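Local coordinates for protein putative glucoamylase (PDB 4QT9) that probably acts as a glucoamylase-type glycoside hydrolase, releasing glucose from alpha-linked glucans, and is built on an alpha/alpha toroid fold, at residues A[78-82]-A[150-154]; A[170-176]-A[217-223]; A[234-238]-A[249-253]. One frame throughout, in Å; residues are numbered along the deposited sequence.

Contact 1: A[78-82]-A[150-154]; sequences LAGID and QYYAN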
ATOM      1  N   LEU A  78      -1.983  -2.974  13.986  1.00 27.12           N
ATOM      2  CA  LEU A  78      -0.864  -3.672  14.646  1.00 28.22           C
ATOM      3  C   LEU A  78       0.087  -2.669  15.337  1.00 29.83           C
ATOM      4  O   LEU A  78       0.438  -2.847  16.503  1.00 28.97           O
ATOM      5  CB  LEU A  78      -0.113  -4.510  13.600  1.00 27.94           C
ATOM      6  CG  LEU A  78       0.630  -5.762  14.036  1.00 32.74           C
ATOM      7  CD1 LEU A  78      -0.298  -6.782  14.661  1.00 32.24           C
ATOM      8  CD2 LEU A  78       1.244  -6.411  12.844  1.00 34.20           C
ATOM      9  N   ALA A  79       0.442  -1.597  14.640  1.00 27.52           N
ATOM     10  CA  ALA A  79       1.261  -0.515  15.188  1.00 28.33           C
ATOM     11  C   ALA A  79       0.553   0.154  16.394  1.00 32.54           C
ATOM     12  O   ALA A  79       1.209   0.478  17.387  1.00 33.06           O
ATOM     13  CB  ALA A  79       1.552   0.522  14.103  1.00 28.50           C
ATOM     14  N   GLY A  80      -0.771   0.305  16.310  1.00 28.23           N
ATOM     15  CA  GLY A  80      -1.592   0.888  17.373  1.00 27.55           C
ATOM     16  C   GLY A  80      -1.616   0.024  18.621  1.00 31.37           C
ATOM     17  O   GLY A  80      -1.490   0.527  19.745  1.00 30.22           O
ATOM     18  N   ILE A  81      -1.773  -1.290  18.429  1.00 27.81           N
ATOM     19  CA  ILE A  81      -1.750  -2.267  19.513  1.00 28.73           C
ATOM     20  C   ILE A  81      -0.381  -2.189  20.202  1.00 32.84           C
ATOM     21  O   ILE A  81      -0.321  -2.105  21.422  1.00 32.07           O
ATOM     22  CB  ILE A  81      -2.043  -3.711  18.978  1.00 32.00           C
ATOM     23  CG1 ILE A  81      -3.453  -3.834  18.356  1.00 31.64           C
ATOM     24  CG2 ILE A  81      -1.832  -4.775  20.066  1.00 33.92           C
ATOM     25  CD1 ILE A  81      -3.611  -5.128  17.447  1.00 34.72           C
ATOM     26  N   ASP A  82       0.713  -2.192  19.412  1.00 30.64           N
ATOM     27  CA  ASP A  82       2.073  -2.162  19.949  1.00 32.09           C
ATOM     28  C   ASP A  82       2.353  -0.901  20.762  1.00 38.20           C
ATOM     29  O   ASP A  82       3.043  -0.982  21.777  1.00 39.24           O
ATOM     30  CB  ASP A  82       3.121  -2.307  18.829  1.00 33.75           C
ATOM     31  CG  ASP A  82       4.483  -2.730  19.361  1.00 43.89           C
ATOM     32  OD1 ASP A  82       4.587  -3.850  19.908  1.00 43.56           O
ATOM     33  OD2 ASP A  82       5.436  -1.931  19.259  1.00 49.70           O
ATOM     34  N   GLN A 150       3.222 -13.000  12.354  1.00 21.17           N
ATOM     35  CA  GLN A 150       4.505 -12.953  13.067  1.00 22.00           C
ATOM     36  C   GLN A 150       4.380 -12.258  14.420  1.00 27.91           C
ATOM     37  O   GLN A 150       5.063 -12.655  15.362  1.00 28.90           O
ATOM     38  CB  GLN A 150       5.595 -12.311  12.203  1.00 23.07           C
ATOM     39  CG  GLN A 150       6.013 -13.230  11.033  1.00 17.46           C
ATOM     40  CD  GLN A 150       6.472 -14.589  11.472  1.00 28.91           C
ATOM     41  OE1 GLN A 150       5.762 -15.586  11.324  1.00 26.90           O
ATOM     42  NE2 GLN A 150       7.645 -14.647  12.056  1.00 18.25           N
ATOM     43  N   TYR A 151       3.471 -11.285  14.542  1.00 22.78           N
ATOM     44  CA  TYR A 151       3.243 -10.604  15.805  1.00 23.75           C
ATOM     45  C   TYR A 151       2.613 -11.548  16.843  1.00 28.74           C
ATOM     46  O   TYR A 151       2.986 -11.500  18.012  1.00 29.66           O
ATOM     47  CB  TYR A 151       2.324  -9.393  15.574  1.00 25.22           C
ATOM     48  CG  TYR A 151       2.242  -8.434  16.739  1.00 28.54           C
ATOM     49  CD1 TYR A 151       3.285  -7.551  17.015  1.00 30.80           C
ATOM     50  CD2 TYR A 151       1.091  -8.351  17.517  1.00 30.37           C
ATOM     51  CE1 TYR A 151       3.192  -6.622  18.052  1.00 34.03           C
ATOM     52  CE2 TYR A 151       0.984  -7.421  18.558  1.00 32.22           C
ATOM     53  CZ  TYR A 151       2.037  -6.555  18.818  1.00 42.46           C
ATOM     54  OH  TYR A 151       1.965  -5.643  19.853  1.00 42.97           O
ATOM     55  N   TYR A 152       1.668 -12.404  16.412  1.00 24.94           N
ATOM     56  CA  TYR A 152       0.929 -13.327  17.281  1.00 24.66           C
ATOM     57  C   TYR A 152       1.497 -14.763  17.357  1.00 33.07           C
ATOM     58  O   TYR A 152       1.077 -15.522  18.244  1.00 33.87           O
ATOM     59  CB  TYR A 152      -0.530 -13.393  16.822  1.00 25.43           C
ATOM     60  CG  TYR A 152      -1.386 -12.179  17.174  1.00 30.64           C
ATOM     61  CD1 TYR A 152      -1.053 -11.347  18.245  1.00 32.62           C
ATOM     62  CD2 TYR A 152      -2.583 -11.933  16.512  1.00 32.49           C
ATOM     63  CE1 TYR A 152      -1.874 -10.287  18.624  1.00 33.48           C
ATOM     64  CE2 TYR A 152      -3.408 -10.869  16.876  1.00 34.50           C
ATOM     65  CZ  TYR A 152      -3.042 -10.038  17.924  1.00 43.22           C
ATOM     66  OH  TYR A 152      -3.849  -8.974  18.260  1.00 44.69           O
ATOM     67  N   ALA A 153       2.452 -15.136  16.472  1.00 30.19           N
ATOM     68  CA  ALA A 153       3.007 -16.506  16.410  1.00 30.94           C
ATOM     69  C   ALA A 153       3.592 -17.000  17.726  1.00 35.95           C
ATOM     70  O   ALA A 153       3.560 -18.207  17.977  1.00 36.78           O
ATOM     71  CB  ALA A 153       4.067 -16.608  15.320  1.00 31.41           C
ATOM     72  N   ASN A 154       4.123 -16.100  18.556  1.00 34.19           N
ATOM     73  CA  ASN A 154       4.704 -16.526  19.826  1.00 36.30           C
ATOM     74  C   ASN A 154       3.956 -15.921  21.020  1.00 41.84           C
ATOM     75  O   ASN A 154       4.495 -15.922  22.128  1.00 44.40           O
ATOM     76  CB  ASN A 154       6.194 -16.185  19.879  1.00 40.35           C
ATOM     77  CG  ASN A 154       7.017 -16.942  18.860  1.00 75.87           C
ATOM     78  OD1 ASN A 154       7.452 -16.393  17.839  1.00 74.94           O
ATOM     79  ND2 ASN A 154       7.242 -18.226  19.107  1.00 70.53           N
TER

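Contact 2: A[170-176]-A[217-223]; sequences WREVDWD and ASPTHGV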
ATOM      1  N   TRP A 170      -3.336 -17.728   4.112  1.00 19.13           N
ATOM      2  CA  TRP A 170      -2.096 -17.519   3.358  1.00 19.25           C
ATOM      3  C   TRP A 170      -1.839 -18.784   2.503  1.00 22.06           C
ATOM      4  O   TRP A 170      -1.616 -18.663   1.297  1.00 22.53           O
ATOM      5  CB  TRP A 170      -0.913 -17.210   4.334  1.00 17.87           C
ATOM      6  CG  TRP A 170       0.501 -17.482   3.846  1.00 18.67           C
ATOM      7  CD1 TRP A 170       1.409 -18.332   4.416  1.00 21.80           C
ATOM      8  CD2 TRP A 170       1.171 -16.878   2.712  1.00 17.62           C
ATOM      9  NE1 TRP A 170       2.603 -18.290   3.722  1.00 21.34           N
ATOM     10  CE2 TRP A 170       2.485 -17.395   2.678  1.00 21.97           C
ATOM     11  CE3 TRP A 170       0.776 -15.973   1.716  1.00 18.92           C
ATOM     12  CZ2 TRP A 170       3.432 -16.984   1.722  1.00 20.85           C
ATOM     13  CZ3 TRP A 170       1.707 -15.587   0.745  1.00 20.60           C
ATOM     14  CH2 TRP A 170       3.013 -16.102   0.747  1.00 21.17           C
ATOM     15  N   ARG A 171      -1.947 -19.986   3.102  1.00 17.18           N
ATOM     16  CA  ARG A 171      -1.710 -21.250   2.363  1.00 17.29           C
ATOM     17  C   ARG A 171      -2.773 -21.528   1.282  1.00 25.46           C
ATOM     18  O   ARG A 171      -2.506 -22.292   0.345  1.00 25.66           O
ATOM     19  CB  ARG A 171      -1.617 -22.443   3.309  1.00 19.29           C
ATOM     20  CG  ARG A 171      -0.327 -22.444   4.077  1.00 23.98           C
ATOM     21  CD  ARG A 171      -0.279 -23.536   5.114  1.00 27.33           C
ATOM     22  NE  ARG A 171       1.052 -23.563   5.700  1.00 32.98           N
ATOM     23  CZ  ARG A 171       2.056 -24.305   5.244  1.00 42.14           C
ATOM     24  NH1 ARG A 171       1.867 -25.142   4.231  1.00 27.51           N
ATOM     25  NH2 ARG A 171       3.254 -24.225   5.805  1.00 27.00           N
ATOM     26  N   GLU A 172      -3.957 -20.889   1.397  1.00 24.05           N
ATOM     27  CA  GLU A 172      -5.051 -21.094   0.455  0.60 24.04           C
ATOM     28  C   GLU A 172      -4.920 -20.212  -0.800  1.00 28.42           C
ATOM     29  O   GLU A 172      -5.558 -20.514  -1.815  1.00 30.55           O
ATOM     30  CB  GLU A 172      -6.404 -20.876   1.143  0.60 25.17           C
ATOM     31  CG  GLU A 172      -6.833 -22.090   1.948  0.60 39.09           C
ATOM     32  CD  GLU A 172      -8.094 -21.953   2.783  0.60 56.62           C
ATOM     33  OE1 GLU A 172      -8.446 -20.816   3.180  0.60 34.95           O
ATOM     34  OE2 GLU A 172      -8.711 -23.004   3.072  0.60 48.50           O
ATOM     35  N   VAL A 173      -4.076 -19.172  -0.777  1.00 22.78           N
ATOM     36  CA  VAL A 173      -3.927 -18.333  -1.997  1.00 21.60           C
ATOM     37  C   VAL A 173      -3.190 -19.103  -3.092  1.00 25.67           C
ATOM     38  O   VAL A 173      -1.996 -19.407  -2.944  1.00 22.86           O
ATOM     39  CB  VAL A 173      -3.269 -16.944  -1.797  1.00 23.68           C
ATOM     40  CG1 VAL A 173      -3.332 -16.135  -3.096  1.00 22.09           C
ATOM     41  CG2 VAL A 173      -3.931 -16.175  -0.656  1.00 23.23           C
ATOM     42  N   ASP A 174      -3.903 -19.387  -4.210  1.00 22.70           N
ATOM     43  CA  ASP A 174      -3.295 -20.128  -5.325  1.00 22.00           C
ATOM     44  C   ASP A 174      -2.635 -19.149  -6.319  1.00 25.38           C
ATOM     45  O   ASP A 174      -3.210 -18.847  -7.382  1.00 23.52           O
ATOM     46  CB  ASP A 174      -4.314 -21.044  -6.025  1.00 23.29           C
ATOM     47  CG  ASP A 174      -3.707 -22.059  -7.011  1.00 27.64           C
ATOM     48  OD1 ASP A 174      -2.517 -21.905  -7.380  1.00 28.31           O
ATOM     49  OD2 ASP A 174      -4.418 -22.991  -7.413  1.00 26.13           O
ATOM     50  N   TRP A 175      -1.420 -18.658  -5.968  1.00 22.86           N
ATOM     51  CA  TRP A 175      -0.690 -17.697  -6.825  1.00 23.40           C
ATOM     52  C   TRP A 175      -0.414 -18.317  -8.201  1.00 28.38           C
ATOM     53  O   TRP A 175      -0.555 -17.645  -9.225  1.00 27.12           O
ATOM     54  CB  TRP A 175       0.642 -17.247  -6.178  1.00 22.13           C
ATOM     55  CG  TRP A 175       0.509 -16.806  -4.754  1.00 23.33           C
ATOM     56  CD1 TRP A 175       0.613 -17.587  -3.640  1.00 26.25           C
ATOM     57  CD2 TRP A 175       0.157 -15.486  -4.293  1.00 23.33           C
ATOM     58  NE1 TRP A 175       0.406 -16.826  -2.507  1.00 25.85           N
ATOM     59  CE2 TRP A 175       0.126 -15.532  -2.881  1.00 27.41           C
ATOM     60  CE3 TRP A 175      -0.073 -14.252  -4.937  1.00 24.31           C
ATOM     61  CZ2 TRP A 175      -0.178 -14.398  -2.099  1.00 26.82           C
ATOM     62  CZ3 TRP A 175      -0.386 -13.134  -4.166  1.00 25.21           C
ATOM     63  CH2 TRP A 175      -0.401 -13.204  -2.767  1.00 25.71           C
ATOM     64  N   ASP A 176      -0.072 -19.625  -8.212  1.00 24.26           N
ATOM     65  CA  ASP A 176       0.286 -20.354  -9.417  1.00 24.47           C
ATOM     66  C   ASP A 176      -0.864 -20.375 -10.427  1.00 27.61           C
ATOM     67  O   ASP A 176      -0.601 -20.360 -11.625  1.00 28.71           O
ATOM     68  CB  ASP A 176       0.743 -21.775  -9.061  1.00 26.89           C
ATOM     69  CG  ASP A 176       1.219 -22.569 -10.250  1.00 31.98           C
ATOM     70  OD1 ASP A 176       2.416 -22.446 -10.605  1.00 32.56           O
ATOM     71  OD2 ASP A 176       0.401 -23.327 -10.820  1.00 30.01           O
ATOM     72  N   ALA A 217       7.168 -17.007  -2.425  1.00 25.00           N
ATOM     73  CA  ALA A 217       7.222 -17.389  -1.003  1.00 25.90           C
ATOM     74  C   ALA A 217       6.187 -18.452  -0.600  1.00 27.22           C
ATOM     75  O   ALA A 217       6.362 -19.098   0.438  1.00 27.72           O
ATOM     76  CB  ALA A 217       7.007 -16.150  -0.143  1.00 26.61           C
ATOM     77  N   SER A 218       5.082 -18.589  -1.358  1.00 21.86           N
ATOM     78  CA  SER A 218       3.979 -19.473  -0.983  1.00 20.97           C
ATOM     79  C   SER A 218       4.461 -20.875  -0.670  1.00 23.74           C
ATOM     80  O   SER A 218       5.168 -21.484  -1.494  1.00 21.38           O
ATOM     81  CB  SER A 218       2.911 -19.519  -2.062  1.00 22.84           C
ATOM     82  OG  SER A 218       1.907 -20.445  -1.689  1.00 27.04           O
ATOM     83  N   PRO A 219       4.127 -21.391   0.542  1.00 21.83           N
ATOM     84  CA  PRO A 219       4.588 -22.728   0.906  1.00 21.20           C
ATOM     85  C   PRO A 219       3.724 -23.833   0.261  1.00 24.92           C
ATOM     86  O   PRO A 219       4.066 -25.030   0.373  1.00 21.71           O
ATOM     87  CB  PRO A 219       4.457 -22.720   2.425  1.00 23.46           C
ATOM     88  CG  PRO A 219       3.217 -21.903   2.665  1.00 27.10           C
ATOM     89  CD  PRO A 219       3.323 -20.792   1.633  1.00 23.36           C
ATOM     90  N   THR A 220       2.654 -23.448  -0.464  1.00 21.39           N
ATOM     91  CA  THR A 220       1.747 -24.449  -1.076  1.00 23.06           C
ATOM     92  C   THR A 220       1.569 -24.259  -2.593  1.00 27.53           C
ATOM     93  O   THR A 220       1.519 -25.241  -3.328  1.00 26.23           O
ATOM     94  CB  THR A 220       0.371 -24.345  -0.412  1.00 25.06           C
ATOM     95  OG1 THR A 220       0.040 -22.952  -0.360  1.00 26.75           O
ATOM     96  CG2 THR A 220       0.355 -24.934   0.990  1.00 24.89           C
ATOM     97  N   HIS A 221       1.399 -23.004  -3.046  1.00 23.25           N
ATOM     98  CA  HIS A 221       1.154 -22.724  -4.459  1.00 22.56           C
ATOM     99  C   HIS A 221       2.154 -21.719  -4.996  1.00 27.05           C
ATOM    100  O   HIS A 221       1.798 -20.827  -5.774  1.00 26.47           O
ATOM    101  CB  HIS A 221      -0.290 -22.220  -4.649  1.00 22.85           C
ATOM    102  CG  HIS A 221      -1.331 -23.183  -4.153  1.00 25.98           C
ATOM    103  ND1 HIS A 221      -1.666 -24.318  -4.868  1.00 27.59           N
ATOM    104  CD2 HIS A 221      -2.116 -23.114  -3.051  1.00 27.07           C
ATOM    105  CE1 HIS A 221      -2.604 -24.927  -4.159  1.00 27.24           C
ATOM    106  NE2 HIS A 221      -2.899 -24.240  -3.053  1.00 27.55           N
ATOM    107  N   GLY A 222       3.406 -21.873  -4.566  1.00 25.32           N
ATOM    108  CA  GLY A 222       4.526 -21.028  -4.975  1.00 24.32           C
ATOM    109  C   GLY A 222       4.832 -21.135  -6.457  1.00 29.05           C
ATOM    110  O   GLY A 222       4.594 -22.175  -7.076  1.00 30.20           O
ATOM    111  N   VAL A 223       5.330 -20.050  -7.044  1.00 23.62           N
ATOM    112  CA  VAL A 223       5.622 -20.049  -8.461  1.00 22.58           C
ATOM    113  C   VAL A 223       7.129 -20.273  -8.718  1.00 27.58           C
ATOM    114  O   VAL A 223       7.948 -19.914  -7.861  1.00 27.96           O
ATOM    115  CB  VAL A 223       5.128 -18.740  -9.140  1.00 23.64           C
ATOM    116  CG1 VAL A 223       3.630 -18.555  -8.941  1.00 23.33           C
ATOM    117  CG2 VAL A 223       5.909 -17.522  -8.666  1.00 22.05           C
TER
HETATM  118  O   HOH W   1      -0.330 -19.146  -1.064  1.00 19.19           O
HETATM  119  O   HOH W   2       3.158 -27.144   1.877  1.00 28.79           O

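Contact 3: A[234-238]-A[249-253]; sequences QNGAI and LHLRY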
ATOM      1  N   GLN A 234      11.270  -9.168 -17.122  1.00 26.80           N
ATOM      2  CA  GLN A 234      11.366  -9.379 -18.576  1.00 28.66           C
ATOM      3  C   GLN A 234      12.853  -9.524 -19.012  1.00 32.50           C
ATOM      4  O   GLN A 234      13.333  -8.812 -19.905  1.00 32.15           O
ATOM      5  CB  GLN A 234      10.639  -8.281 -19.364  1.00 29.46           C
ATOM      6  CG  GLN A 234       9.133  -8.376 -19.219  1.00 33.65           C
ATOM      7  CD  GLN A 234       8.467  -7.345 -20.087  1.00 37.52           C
ATOM      8  OE1 GLN A 234       8.598  -6.153 -19.861  1.00 30.21           O
ATOM      9  NE2 GLN A 234       7.789  -7.776 -21.142  1.00 29.57           N
ATOM     10  N   ASN A 235      13.579 -10.396 -18.277  1.00 29.29           N
ATOM     11  CA  ASN A 235      14.974 -10.806 -18.460  1.00 30.15           C
ATOM     12  C   ASN A 235      15.951  -9.623 -18.488  1.00 34.27           C
ATOM     13  O   ASN A 235      16.917  -9.639 -19.261  1.00 34.71           O
ATOM     14  CB  ASN A 235      15.109 -11.665 -19.730  1.00 33.81           C
ATOM     15  CG  ASN A 235      14.186 -12.862 -19.679  1.00 44.15           C
ATOM     16  OD1 ASN A 235      14.369 -13.774 -18.867  1.00 30.86           O
ATOM     17  ND2 ASN A 235      13.098 -12.816 -20.440  1.00 30.83           N
ATOM     18  N   GLY A 236      15.737  -8.651 -17.601  1.00 28.22           N
ATOM     19  CA  GLY A 236      16.611  -7.486 -17.546  1.00 28.07           C
ATOM     20  C   GLY A 236      16.096  -6.231 -18.222  1.00 31.77           C
ATOM     21  O   GLY A 236      16.675  -5.168 -18.013  1.00 30.79           O
ATOM     22  N   ALA A 237      14.998  -6.307 -19.001  1.00 30.00           N
ATOM     23  CA  ALA A 237      14.399  -5.109 -19.637  1.00 31.04           C
ATOM     24  C   ALA A 237      13.921  -4.056 -18.586  1.00 32.78           C
ATOM     25  O   ALA A 237      13.723  -2.895 -18.921  1.00 33.53           O
ATOM     26  CB  ALA A 237      13.224  -5.524 -20.514  1.00 32.50           C
ATOM     27  N   ILE A 238      13.739  -4.465 -17.317  1.00 27.78           N
ATOM     28  CA  ILE A 238      13.313  -3.590 -16.205  1.00 24.50           C
ATOM     29  C   ILE A 238      14.456  -2.628 -15.807  1.00 27.89           C
ATOM     30  O   ILE A 238      14.224  -1.667 -15.085  1.00 27.76           O
ATOM     31  CB  ILE A 238      12.835  -4.473 -14.995  1.00 25.84           C
ATOM     32  CG1 ILE A 238      12.040  -3.631 -13.931  1.00 24.27           C
ATOM     33  CG2 ILE A 238      14.005  -5.264 -14.378  1.00 26.46           C
ATOM     34  CD1 ILE A 238      11.283  -4.440 -12.870  1.00 30.05           C
ATOM     35  N   LEU A 249      17.530   7.588 -12.141  1.00 27.16           N
ATOM     36  CA  LEU A 249      16.665   6.436 -11.822  1.00 25.41           C
ATOM     37  C   LEU A 249      17.224   5.199 -12.570  1.00 28.62           C
ATOM     38  O   LEU A 249      17.657   5.311 -13.725  1.00 27.38           O
ATOM     39  CB  LEU A 249      15.193   6.696 -12.152  1.00 24.15           C
ATOM     40  CG  LEU A 249      14.508   7.873 -11.426  1.00 27.67           C
ATOM     41  CD1 LEU A 249      13.141   8.089 -11.977  1.00 28.42           C
ATOM     42  CD2 LEU A 249      14.401   7.640  -9.902  1.00 28.21           C
ATOM     43  N   HIS A 250      17.284   4.052 -11.885  1.00 26.20           N
ATOM     44  CA  HIS A 250      17.886   2.829 -12.442  1.00 27.56           C
ATOM     45  C   HIS A 250      16.902   1.953 -13.232  1.00 28.10           C
ATOM     46  O   HIS A 250      17.306   1.280 -14.182  1.00 26.04           O
ATOM     47  CB  HIS A 250      18.481   1.993 -11.292  1.00 29.30           C
ATOM     48  CG  HIS A 250      19.237   0.789 -11.741  1.00 33.88           C
ATOM     49  ND1 HIS A 250      20.430   0.897 -12.424  1.00 36.90           N
ATOM     50  CD2 HIS A 250      18.935  -0.522 -11.588  1.00 36.03           C
ATOM     51  CE1 HIS A 250      20.815  -0.346 -12.673  1.00 36.56           C
ATOM     52  NE2 HIS A 250      19.941  -1.232 -12.193  1.00 36.48           N
ATOM     53  N   LEU A 251      15.626   1.964 -12.836  1.00 24.91           N
ATOM     54  CA  LEU A 251      14.627   1.073 -13.413  1.00 24.42           C
ATOM     55  C   LEU A 251      13.786   1.683 -14.516  1.00 28.98           C
ATOM     56  O   LEU A 251      13.657   2.906 -14.599  1.00 28.71           O
ATOM     57  CB  LEU A 251      13.667   0.576 -12.291  1.00 23.49           C
ATOM     58  CG  LEU A 251      14.320  -0.071 -11.070  1.00 27.77           C
ATOM     59  CD1 LEU A 251      13.301  -0.401 -10.031  1.00 27.41           C
ATOM     60  CD2 LEU A 251      15.135  -1.336 -11.461  1.00 27.77           C
ATOM     61  N   ARG A 252      13.159   0.795 -15.321  1.00 25.54           N
ATOM     62  CA  ARG A 252      12.166   1.131 -16.324  1.00 25.63           C
ATOM     63  C   ARG A 252      10.807   1.206 -15.605  1.00 29.59           C
ATOM     64  O   ARG A 252      10.335   0.191 -15.103  1.00 28.34           O
ATOM     65  CB  ARG A 252      12.136   0.067 -17.444  1.00 25.26           C
ATOM     66  CG  ARG A 252      10.934   0.249 -18.384  1.00 32.96           C
ATOM     67  CD  ARG A 252      10.567  -1.003 -19.154  1.00 41.54           C
ATOM     68  NE  ARG A 252      10.220  -2.147 -18.303  1.00 37.94           N
ATOM     69  CZ  ARG A 252      10.093  -3.388 -18.762  1.00 52.89           C
ATOM     70  NH1 ARG A 252      10.259  -3.645 -20.054  1.00 43.92           N
ATOM     71  NH2 ARG A 252       9.797  -4.382 -17.933  1.00 45.25           N
ATOM     72  N   TYR A 253      10.195   2.395 -15.544  1.00 26.96           N
ATOM     73  CA  TYR A 253       8.878   2.594 -14.933  1.00 26.14           C
ATOM     74  C   TYR A 253       7.837   2.365 -16.029  1.00 30.26           C
ATOM     75  O   TYR A 253       7.989   2.856 -17.142  1.00 31.13           O
ATOM     76  CB  TYR A 253       8.786   3.997 -14.281  1.00 27.03           C
ATOM     77  CG  TYR A 253       9.677   4.104 -13.061  1.00 29.38           C
ATOM     78  CD1 TYR A 253      11.054   4.302 -13.188  1.00 31.59           C
ATOM     79  CD2 TYR A 253       9.162   3.944 -11.785  1.00 30.07           C
ATOM     80  CE1 TYR A 253      11.895   4.303 -12.075  1.00 29.89           C
ATOM     81  CE2 TYR A 253       9.990   3.948 -10.663  1.00 31.67           C
ATOM     82  CZ  TYR A 253      11.358   4.121 -10.813  1.00 36.02           C
ATOM     83  OH  TYR A 253      12.156   4.142  -9.697  1.00 33.70           O
TER

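Contact 1: A[78-82]-A[150-154]
Two tyrosines near the C-terminal end of helix 135-152 reach across to the last turns of helix 67-83, and their rotamers decide what each one touches. Tyr151 points its CA-to-CB bond toward the other helix; with chi1 trans (-168°), the ring extends straight into the gap. Leu78 answers in a t,p conformation: its CA-to-CB bond runs sideways, yet the branched end comes nearer, placing CG over one face of the Tyr151 ring and CD1 3.5 Å from Tyr151 CD2. One turn on, Ile81 sends its CB toward the opposing segment, and Ile81 CG2 lies 4.1 Å from Tyr151 CE2. Its other arm, carried by the m,t rotamer, leaves Ile81 CD1 3.9 Å from Tyr152 OH. Tyr152 starts sideways in the m rotamer, so just the far end of its ring approaches helix 67-83. The trans chi1 of Asp82 brings OD1 to the edge of the Tyr151 ring, 3.2 Å from Tyr151 OH; a hydrogen bond is possible there, although the hydroxyl proton has another acceptor within reach. Helix 88-104 joins the packing through Met95, which touches Leu78, Ile81 and Tyr152, while Leu413 of helix 409-415 meets both Leu78 and Tyr151. Such helix-against-helix packing through large side chains is consistent with the alpha/alpha toroid. The chemistry is thus graded: Leu78 packs over one face of the Tyr151 ring, Ile81 touches it obliquely near the hydroxyl end, and the contact turns polar at the phenol oxygen, where exposed Asp82 offers one possible acceptor.

Contact 2: A[170-176]-A[217-223]
Trp170, in the last turn of helix 157-172, lays its indole along the start of the 217-223 loop: CZ2 is 3.7 Å from Ser218 CA, and NE1, which donates to Asp419, comes within 3.3 Å of Pro219 CD. At Arg171 the guanidinium places one face over Pro219, with Arg171 CZ 3.7 Å from Pro219 CG, while its NE is held in a salt bridge to Asp167. The backbone of Arg171 also takes part: Arg171 O accepts a 2.7 Å hydrogen bond from Thr220 OG1. Val173 O takes a hydrogen bond from a water, which also donates to Trp170 O and accepts from Ser218 OG (2.7 Å from the water oxygen) and, weakly, from Trp175 NE1. That serine shapes the turn after helix 209-217 through an ST motif, its OG accepting from His221 N at 2.9 Å; the Thr220 bond and the water bridge join this turn to the end of helix 157-172, linking two helix ends of the toroid. Asp174 sits at the centre of an inverse gamma turn and makes a CH-pi contact, its CB 4.2 Å from the His221 ring centroid and over the face; Asp174 OD1 is bound to Trp177 N. Trp175 brings CD1 to 3.4 Å from Ser218 CB, and its side chain touches Leu214 and Ala215. At Asp176, N gives a weak 3.3 Å hydrogen bond to His221 O, CA lies 3.8 Å from Val223 CG1, and OD1 pairs with Arg179.

Contact 3: A[234-238]-A[249-253]
Leu251 and Arg252, leaving strand 247-251, meet the backbone that leads into strand 239-244. At Leu251 the contact is mainly a CA-H...O approach, Leu251 CA standing 3.2 Å from Ile238 O. The same carbonyl accepts a near-linear hydrogen bond from the next residue, Arg252 N to Ile238 O at 2.7 Å. The Arg252 side chain then extends along the loop: its guanidinium lies with one face over Ala237 O and Ile238 N, NH1 is 3.5 Å from Ala237 CB, and Gln234 OE1 sits at its edge, accepting from NH2 at 2.9 Å and weakly from NH1 at 3.0 Å. NH2 also donates to Gly204 O, so the arginine ties two loops together. Gln234, the first residue after helix 225-232 to leave helical angles, has positive phi, as do Asn235 and Gly236. The bond between Ile238 and Arg252 extends the pairing of the two-stranded antiparallel beta-hairpin 239-244/247-251 by one backbone hydrogen bond at its open end.

The contacts follow one another in series along the chain, each closing before the next opens. Contacts 1 and 2 are neighbours in the helical part: helices 135-152 and 157-172 are consecutive, and each lends an end to one of them. Their centres are 23 Å apart, with nearest atoms about 9 Å apart. Contact 3 belongs to the hairpin 239-244/247-251 and is linked to contact 2 through helix 225-232, which runs between segments 217-223 and 234-238; the two centres lie 26 Å apart. Contacts 1 and 3, 36 Å apart between centres, stand on opposite sides of the chain's centre. The three thus lie in separate parts of the fold: helix packing, a helix-loop junction and the open end of a hairpin.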